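Local coordinates for protein mucin-like protocadherin (Homo sapiens, PDB 6OAE) that probably joins adjacent microvilli through calcium-dependent adhesion to CDHR2, using an extracellular region whose first two cadherin repeats form this fragment, at residues A[61-66]-A[129-134]; A[127-130]-A[135-138]; A[182-185]-A[191-194]. One frame throughout, in Å; residues are numbered along the deposited sequence.

Contact 1: A[61-66]-A[129-134]. With CA (calcium ion), chain E; CA (calcium ion), chain C; CA (calcium ion), chain D.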
loop_
_atom_site.group_PDB
_atom_site.type_symbol
_atom_site.label_atom_id
_atom_site.label_comp_id
_atom_site.label_asym_id
_atom_site.label_seq_id
_atom_site.Cartn_x
_atom_site.Cartn_y
_atom_site.Cartn_z
ATOM N N ASP A 61 -11.794 2.540 -0.955
ATOM C CA ASP A 61 -10.542 1.747 -1.001
ATOM C C ASP A 61 -9.522 2.569 -1.777
ATOM O O ASP A 61 -9.655 2.678 -3.000
ATOM C CB ASP A 61 -10.770 0.375 -1.627
ATOM C CG ASP A 61 -9.497 -0.429 -1.871
ATOM O OD1 ASP A 61 -8.448 -0.020 -1.381
ATOM O OD2 ASP A 61 -9.588 -1.440 -2.557
ATOM N N TYR A 62 -8.538 3.111 -1.073
ATOM C CA TYR A 62 -7.467 3.963 -1.641
ATOM C C TYR A 62 -6.748 3.268 -2.817
ATOM O O TYR A 62 -6.339 3.986 -3.768
ATOM C CB TYR A 62 -6.476 4.360 -0.555
ATOM C CG TYR A 62 -5.421 5.308 -1.037
ATOM C CD1 TYR A 62 -5.630 6.676 -0.999
ATOM C CD2 TYR A 62 -4.222 4.843 -1.553
ATOM C CE1 TYR A 62 -4.667 7.572 -1.449
ATOM C CE2 TYR A 62 -3.252 5.722 -2.007
ATOM C CZ TYR A 62 -3.476 7.088 -1.958
ATOM O OH TYR A 62 -2.516 7.951 -2.408
ATOM N N GLU A 63 -6.605 1.944 -2.777
ATOM C CA GLU A 63 -5.925 1.147 -3.836
ATOM C C GLU A 63 -6.821 1.014 -5.092
ATOM O O GLU A 63 -6.279 0.741 -6.165
ATOM C CB GLU A 63 -5.503 -0.220 -3.284
ATOM C CG GLU A 63 -4.256 -0.171 -2.404
ATOM C CD GLU A 63 -4.396 0.474 -1.026
ATOM O OE1 GLU A 63 -5.286 0.054 -0.257
ATOM O OE2 GLU A 63 -3.613 1.385 -0.703
ATOM N N GLU A 64 -8.140 1.189 -4.975
ATOM C CA GLU A 64 -9.088 1.115 -6.121
ATOM C C GLU A 64 -9.299 2.532 -6.684
ATOM O O GLU A 64 -9.185 2.695 -7.915
ATOM C CB GLU A 64 -10.365 0.413 -5.652
ATOM C CG GLU A 64 -11.451 0.278 -6.714
ATOM C CD GLU A 64 -12.559 1.317 -6.665
ATOM O OE1 GLU A 64 -12.912 1.782 -5.545
ATOM O OE2 GLU A 64 -13.083 1.663 -7.749
ATOM N N LYS A 65 -9.585 3.528 -5.834
ATOM C CA LYS A 65 -9.856 4.917 -6.289
ATOM C C LYS A 65 -9.690 5.871 -5.107
ATOM O O LYS A 65 -10.351 5.635 -4.081
ATOM C CB LYS A 65 -11.265 4.971 -6.888
ATOM C CG LYS A 65 -11.570 6.173 -7.765
ATOM C CD LYS A 65 -13.009 6.211 -8.232
ATOM C CE LYS A 65 -13.381 5.088 -9.181
ATOM N NZ LYS A 65 -12.755 5.265 -10.513
ATOM N N SER A 66 -8.843 6.896 -5.247
ATOM C CA SER A 66 -8.429 7.820 -4.154
ATOM C C SER A 66 -9.255 9.115 -4.156
ATOM O O SER A 66 -9.131 9.897 -3.198
ATOM C CB SER A 66 -6.962 8.120 -4.262
ATOM O OG SER A 66 -6.694 8.886 -5.421
ATOM N N ASP A 129 4.087 -4.734 -1.629
ATOM C CA ASP A 129 3.014 -4.294 -0.709
ATOM C C ASP A 129 2.049 -3.438 -1.529
ATOM O O ASP A 129 2.512 -2.431 -2.120
ATOM C CB ASP A 129 3.663 -3.571 0.468
ATOM C CG ASP A 129 2.722 -3.225 1.582
ATOM O OD1 ASP A 129 1.559 -2.842 1.283
ATOM O OD2 ASP A 129 3.151 -3.322 2.739
ATOM N N ARG A 130 0.764 -3.814 -1.563
ATOM C CA ARG A 130 -0.277 -3.096 -2.362
ATOM C C ARG A 130 -0.518 -1.684 -1.800
ATOM O O ARG A 130 -1.172 -0.898 -2.491
ATOM C CB ARG A 130 -1.550 -3.941 -2.483
ATOM C CG ARG A 130 -1.369 -5.208 -3.316
ATOM C CD ARG A 130 -2.659 -5.999 -3.493
ATOM N NE ARG A 130 -2.472 -7.174 -4.340
ATOM C CZ ARG A 130 -2.308 -7.137 -5.657
ATOM N NH1 ARG A 130 -2.124 -8.263 -6.331
ATOM N NH2 ARG A 130 -2.331 -5.978 -6.310
ATOM N N ASP A 131 -0.021 -1.350 -0.608
ATOM C CA ASP A 131 0.119 0.062 -0.171
ATOM C C ASP A 131 1.329 0.612 -0.925
ATOM O O ASP A 131 2.466 0.465 -0.429
ATOM C CB ASP A 131 0.272 0.174 1.345
ATOM C CG ASP A 131 -0.890 -0.421 2.098
ATOM O OD1 ASP A 131 -2.037 -0.099 1.722
ATOM O OD2 ASP A 131 -0.654 -1.203 3.042
ATOM N N LYS A 132 1.101 1.198 -2.090
ATOM C CA LYS A 132 2.184 1.603 -3.029
ATOM C C LYS A 132 3.193 2.541 -2.343
ATOM O O LYS A 132 4.343 2.544 -2.762
ATOM C CB LYS A 132 1.600 2.324 -4.241
ATOM C CG LYS A 132 0.822 1.466 -5.226
ATOM C CD LYS A 132 0.722 2.119 -6.616
ATOM C CE LYS A 132 -0.395 3.144 -6.773
ATOM N NZ LYS A 132 -0.400 4.217 -5.737
ATOM N N ASP A 133 2.766 3.324 -1.350
ATOM C CA ASP A 133 3.604 4.357 -0.689
ATOM C C ASP A 133 4.435 3.756 0.450
ATOM O O ASP A 133 5.303 4.467 0.938
ATOM C CB ASP A 133 2.730 5.519 -0.204
ATOM C CG ASP A 133 1.997 6.209 -1.353
ATOM O OD1 ASP A 133 2.685 6.758 -2.226
ATOM O OD2 ASP A 133 0.734 6.170 -1.375
ATOM N N ASP A 134 4.183 2.507 0.862
ATOM C CA ASP A 134 4.879 1.879 2.017
ATOM C C ASP A 134 6.341 1.617 1.629
ATOM O O ASP A 134 6.565 0.988 0.580
ATOM C CB ASP A 134 4.191 0.591 2.481
ATOM C CG ASP A 134 2.958 0.812 3.338
ATOM O OD1 ASP A 134 2.584 1.999 3.558
ATOM O OD2 ASP A 134 2.398 -0.198 3.812
HETATM CA CA CA E . 1.342 -2.189 3.961
HETATM CA CA CA C . -3.909 1.213 1.739
HETATM CA CA CA D . -7.325 -0.610 0.654
HETATM O O HOH W 1 -0.429 7.148 -3.624
HETATM O O HOH W 2 -1.678 2.381 -2.181
HETATM O O HOH W 3 -9.537 -1.428 1.140
#
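E63 and D131 reach for one calcium ion from the facing ends of two cadherin repeats, their carboxylate planes turned 74° apart. OE2 of E63 comes within 3.3 Å of OD1 of D131, and the two acceptors tolerate this closeness because both bind the chain C calcium, which lies 2.3 Å from D131 OD1. A bend at chi2 (71°) folds the E63 carboxylate back between two metals: OE1 also bridges to the chain D calcium at 2.3 Å, where D61 OD1 joins it. D131 spans the other way, its OD2 lying 2.4 Å from the chain E calcium, alongside D129 and D134. Nearer the backbone, CG of E63 lies 3.2 Å from R130 O. Farther out, the Y62 and D133 side chains cross at about a right angle, and water 1 joins them, 2.5 Å from Y62 OH and donating a hydrogen bond to D133 OD2 at 2.7 Å. Asx turns fix the D61 and D129 carboxylates, OD1 of each accepting from the backbone N two residues on. D92, D95 and E17 add further acids. The chemistry is that of calcium-dependent cadherin linkers: without the metals the gathered carboxylates would probably repel, so calcium is likely to rigidify the junction.

Contact 2: A[127-130]-A[135-138]. With CA (calcium ion), chain E.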
loop_
_atom_site.group_PDB
_atom_site.type_symbol
_atom_site.label_atom_id
_atom_site.label_comp_id
_atom_site.label_asym_id
_atom_site.label_seq_id
_atom_site.Cartn_x
_atom_site.Cartn_y
_atom_site.Cartn_z
ATOM N N ALA A 127 10.086 -7.878 -1.619
ATOM C CA ALA A 127 8.647 -8.129 -1.435
ATOM C C ALA A 127 7.868 -7.030 -2.159
ATOM O O ALA A 127 8.482 -6.055 -2.631
ATOM C CB ALA A 127 8.334 -8.174 0.040
ATOM N N GLU A 128 6.551 -7.195 -2.225
ATOM C CA GLU A 128 5.621 -6.188 -2.789
ATOM C C GLU A 128 4.476 -5.993 -1.800
ATOM O O GLU A 128 4.016 -7.000 -1.212
ATOM C CB GLU A 128 5.070 -6.598 -4.152
ATOM C CG GLU A 128 4.456 -5.434 -4.908
ATOM C CD GLU A 128 4.217 -5.745 -6.373
ATOM O OE1 GLU A 128 4.631 -6.849 -6.813
ATOM O OE2 GLU A 128 3.628 -4.902 -7.065
ATOM N N ASP A 129 4.087 -4.734 -1.629
ATOM C CA ASP A 129 3.014 -4.294 -0.709
ATOM C C ASP A 129 2.049 -3.438 -1.529
ATOM O O ASP A 129 2.512 -2.431 -2.120
ATOM C CB ASP A 129 3.663 -3.571 0.468
ATOM C CG ASP A 129 2.722 -3.225 1.582
ATOM O OD1 ASP A 129 1.559 -2.842 1.283
ATOM O OD2 ASP A 129 3.151 -3.322 2.739
ATOM N N ARG A 130 0.764 -3.814 -1.563
ATOM C CA ARG A 130 -0.277 -3.096 -2.362
ATOM C C ARG A 130 -0.518 -1.684 -1.800
ATOM O O ARG A 130 -1.172 -0.898 -2.491
ATOM C CB ARG A 130 -1.550 -3.941 -2.483
ATOM C CG ARG A 130 -1.369 -5.208 -3.316
ATOM C CD ARG A 130 -2.659 -5.999 -3.493
ATOM N NE ARG A 130 -2.472 -7.174 -4.340
ATOM C CZ ARG A 130 -2.308 -7.137 -5.657
ATOM N NH1 ARG A 130 -2.124 -8.263 -6.331
ATOM N NH2 ARG A 130 -2.331 -5.978 -6.310
ATOM N N ILE A 135 7.272 2.100 2.448
ATOM C CA ILE A 135 8.716 1.752 2.348
ATOM C C ILE A 135 8.890 0.443 3.086
ATOM O O ILE A 135 8.402 0.355 4.237
ATOM C CB ILE A 135 9.620 2.858 2.925
ATOM C CG1 ILE A 135 9.337 4.212 2.262
ATOM C CG2 ILE A 135 11.091 2.453 2.809
ATOM C CD1 ILE A 135 9.376 4.159 0.756
ATOM N N LEU A 136 9.541 -0.538 2.467
ATOM C CA LEU A 136 9.702 -1.872 3.098
ATOM C C LEU A 136 11.098 -1.961 3.736
ATOM O O LEU A 136 12.057 -1.466 3.154
ATOM C CB LEU A 136 9.452 -2.959 2.047
ATOM C CG LEU A 136 8.058 -2.919 1.416
ATOM C CD1 LEU A 136 7.826 -4.145 0.559
ATOM C CD2 LEU A 136 6.966 -2.779 2.470
ATOM N N PHE A 137 11.144 -2.573 4.906
ATOM C CA PHE A 137 12.306 -2.700 5.809
ATOM C C PHE A 137 12.622 -4.186 5.926
ATOM O O PHE A 137 11.757 -4.946 6.387
ATOM C CB PHE A 137 11.990 -2.075 7.160
ATOM C CG PHE A 137 11.919 -0.575 7.098
ATOM C CD1 PHE A 137 10.795 0.067 6.582
ATOM C CD2 PHE A 137 12.989 0.199 7.541
ATOM C CE1 PHE A 137 10.754 1.454 6.507
ATOM C CE2 PHE A 137 12.937 1.586 7.473
ATOM C CZ PHE A 137 11.817 2.209 6.966
ATOM N N TYR A 138 13.831 -4.561 5.520
ATOM C CA TYR A 138 14.285 -5.962 5.413
ATOM C C TYR A 138 15.345 -6.254 6.455
ATOM O O TYR A 138 16.267 -5.423 6.662
ATOM C CB TYR A 138 14.855 -6.216 4.031
ATOM C CG TYR A 138 13.873 -6.049 2.914
ATOM C CD1 TYR A 138 13.658 -4.807 2.326
ATOM C CD2 TYR A 138 13.156 -7.137 2.432
ATOM C CE1 TYR A 138 12.754 -4.660 1.284
ATOM C CE2 TYR A 138 12.263 -7.002 1.383
ATOM C CZ TYR A 138 12.060 -5.760 0.809
ATOM O OH TYR A 138 11.166 -5.607 -0.220
HETATM CA CA CA E . 1.342 -2.189 3.961
#
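A127 and L136 come closest along the two backbones, with their CA atoms 7.8 Å apart, a spacing that leaves the contact largely to side chains meeting the A127 backbone. The 127-130 segment runs in an irregular, largely extended course, while 135-138 passes from loop into strand 137-142 at F137. Neighbouring strands and loops fix both courses: E128 exchanges backbone hydrogen bonds with E99, F137 with R182, and Y138 with V156.

Among the side chains, Y138 sends its hydroxyl across to the main chain. Its CG is anti to the carbonyl carbon (chi1 -63°), which swings the ring toward A127, and there OH accepts a fairly straight hydrogen bond from A127 N at 2.9 Å, 156° at the hydrogen. The donor sits at the ring edge, in plane, and the methyl of A127 lies alongside, its CB 4.3 Å from Y138 CE2. L136 works with both branches. CD1 meets A127, standing 4.1 Å from its CB and 3.8 Å from its carbonyl O, whereas CD2 sits 3.9 Å from OD2 of D129, close also to the CB of that residue. V181 of strand 174-182 touches A127, L136 and Y138 alike, closing an apolar patch. A phenylalanine in place of Y138 would keep the ring but is likely to leave the A127 N-H without its acceptor, loosening the start of the segment.

The contact thus illustrates how a metal ligand is backed by apolar side chains of its own repeat. D129 grips the chain E calcium with both oxygens, and L136 lies beside it; hydrocarbon packing and a single tyrosine bond are likely to help position, with the E128–E99 backbone bonding, the loop that carries D129.

Contact 3: A[182-185]-A[191-194]. With CA (calcium ion), chain E.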
loop_
_atom_site.group_PDB
_atom_site.type_symbol
_atom_site.label_atom_id
_atom_site.label_comp_id
_atom_site.label_asym_id
_atom_site.label_seq_id
_atom_site.Cartn_x
_atom_site.Cartn_y
_atom_site.Cartn_z
ATOM N N ARG A 182 9.051 -5.868 6.807
ATOM C CA ARG A 182 7.912 -5.167 7.450
ATOM C C ARG A 182 7.663 -3.893 6.650
ATOM O O ARG A 182 8.604 -3.432 5.944
ATOM C CB ARG A 182 8.160 -4.930 8.948
ATOM C CG ARG A 182 9.344 -4.037 9.252
ATOM C CD ARG A 182 9.493 -3.589 10.702
ATOM N NE ARG A 182 10.602 -2.637 10.772
ATOM C CZ ARG A 182 11.899 -2.946 10.905
ATOM N NH1 ARG A 182 12.313 -4.202 11.012
ATOM N NH2 ARG A 182 12.795 -1.978 10.944
ATOM N N ASP A 183 6.454 -3.333 6.764
ATOM C CA ASP A 183 6.038 -2.133 5.989
ATOM C C ASP A 183 6.075 -0.877 6.873
ATOM O O ASP A 183 5.459 0.103 6.491
ATOM C CB ASP A 183 4.673 -2.365 5.352
ATOM C CG ASP A 183 3.557 -2.740 6.313
ATOM O OD1 ASP A 183 3.780 -2.730 7.561
ATOM O OD2 ASP A 183 2.476 -3.067 5.792
ATOM N N THR A 184 6.766 -0.921 8.016
ATOM C CA THR A 184 6.945 0.226 8.941
ATOM C C THR A 184 8.399 0.290 9.391
ATOM O O THR A 184 9.058 -0.737 9.531
ATOM C CB THR A 184 6.004 0.123 10.147
ATOM O OG1 THR A 184 6.329 -1.053 10.904
ATOM C CG2 THR A 184 4.554 0.128 9.719
ATOM N N PRO A 185 8.955 1.487 9.644
ATOM C CA PRO A 185 10.313 1.582 10.162
ATOM C C PRO A 185 10.436 0.922 11.544
ATOM O O PRO A 185 11.450 0.328 11.806
ATOM C CB PRO A 185 10.587 3.086 10.300
ATOM C CG PRO A 185 9.466 3.780 9.586
ATOM C CD PRO A 185 8.328 2.801 9.434
ATOM N N PRO A 191 -0.705 0.163 12.831
ATOM C CA PRO A 191 -0.581 -1.137 12.162
ATOM C C PRO A 191 0.821 -1.376 11.569
ATOM O O PRO A 191 1.459 -0.425 11.121
ATOM C CB PRO A 191 -1.612 -1.018 11.032
ATOM C CG PRO A 191 -1.532 0.440 10.644
ATOM C CD PRO A 191 -1.323 1.167 11.954
ATOM N N SER A 192 1.276 -2.627 11.587
ATOM C CA SER A 192 2.543 -3.087 10.963
ATOM C C SER A 192 2.364 -4.535 10.501
ATOM O O SER A 192 1.828 -5.323 11.259
ATOM C CB SER A 192 3.705 -2.957 11.895
ATOM O OG SER A 192 4.908 -3.371 11.258
ATOM N N HIS A 193 2.806 -4.863 9.300
ATOM C CA HIS A 193 2.656 -6.219 8.734
ATOM C C HIS A 193 4.036 -6.764 8.418
ATOM O O HIS A 193 4.851 -5.991 7.900
ATOM C CB HIS A 193 1.792 -6.194 7.489
ATOM C CG HIS A 193 0.502 -5.480 7.687
ATOM N ND1 HIS A 193 0.316 -4.209 7.216
ATOM C CD2 HIS A 193 -0.644 -5.849 8.317
ATOM C CE1 HIS A 193 -0.910 -3.812 7.528
ATOM N NE2 HIS A 193 -1.519 -4.806 8.211
ATOM N N THR A 194 4.244 -8.045 8.696
ATOM C CA THR A 194 5.540 -8.732 8.502
ATOM C C THR A 194 5.291 -9.947 7.616
ATOM O O THR A 194 4.236 -10.586 7.774
ATOM C CB THR A 194 6.188 -9.111 9.839
ATOM O OG1 THR A 194 6.456 -7.903 10.549
ATOM C CG2 THR A 194 7.500 -9.851 9.689
HETATM CA CA CA E . 1.342 -2.189 3.961
#
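R182 and T194 form an antiparallel non-hydrogen-bonded pair, CA to CA 4.4 Å, from which the two backbones diverge to 5.9 Å between the CA atoms of T184 and S192. D183 bridges the widening gap with both carboxylate oxygens. Its CG lies between backbone N and carbonyl carbon (chi1 56°), bringing OD1 to H193 N, a nearly straight bond of 2.9 Å, and OD2 to H193 ND1 at 2.8 Å. The latter uses the syn lone pair of OD2 and lies in the imidazole plane, although carboxylate and ring are turned 73° apart. OD2 also binds the chain E calcium at 2.3 Å, so the histidine is a second-shell residue that steadies a first-shell ligand. Beyond it, S192 OG donates to T184 OG1 at 2.7 Å, and the T184 methyl CG2 rests 3.4 Å from P191 O. R182, extended from CG to NE, runs alongside its own segment, NH2 bonding to P185 O. The contact closes the base of the loop joining strand 174-182 to strand 194-204, central neighbours in their sheet; strand 137-142 flanks R182 through F137 and T139, while N94, A97 and P98 of the inter-repeat linker pack against H193.

How the contacts relate
From the N terminus, the chain first supplies 61-66, the loop between strands 53-56 and 67-76 of the first repeat. It then crosses the linker into the second repeat, where 129-134 closes contact 1 after 62 intervening residues. Contact 2 begins where contact 1 ends, sharing D129 and R130; 135-138 then enters strand 137-142, closing a short loop of four residues, 131-134. Contact 3 comes later, in series, as a hairpin-like closure between strands 174-182 and 194-204. It meets contact 2 through F137 beside R182 and P185. D129, D131, D134 and D183 converge on the chain E calcium, while D131 also shares the chain C ion with E63, tying in the first repeat.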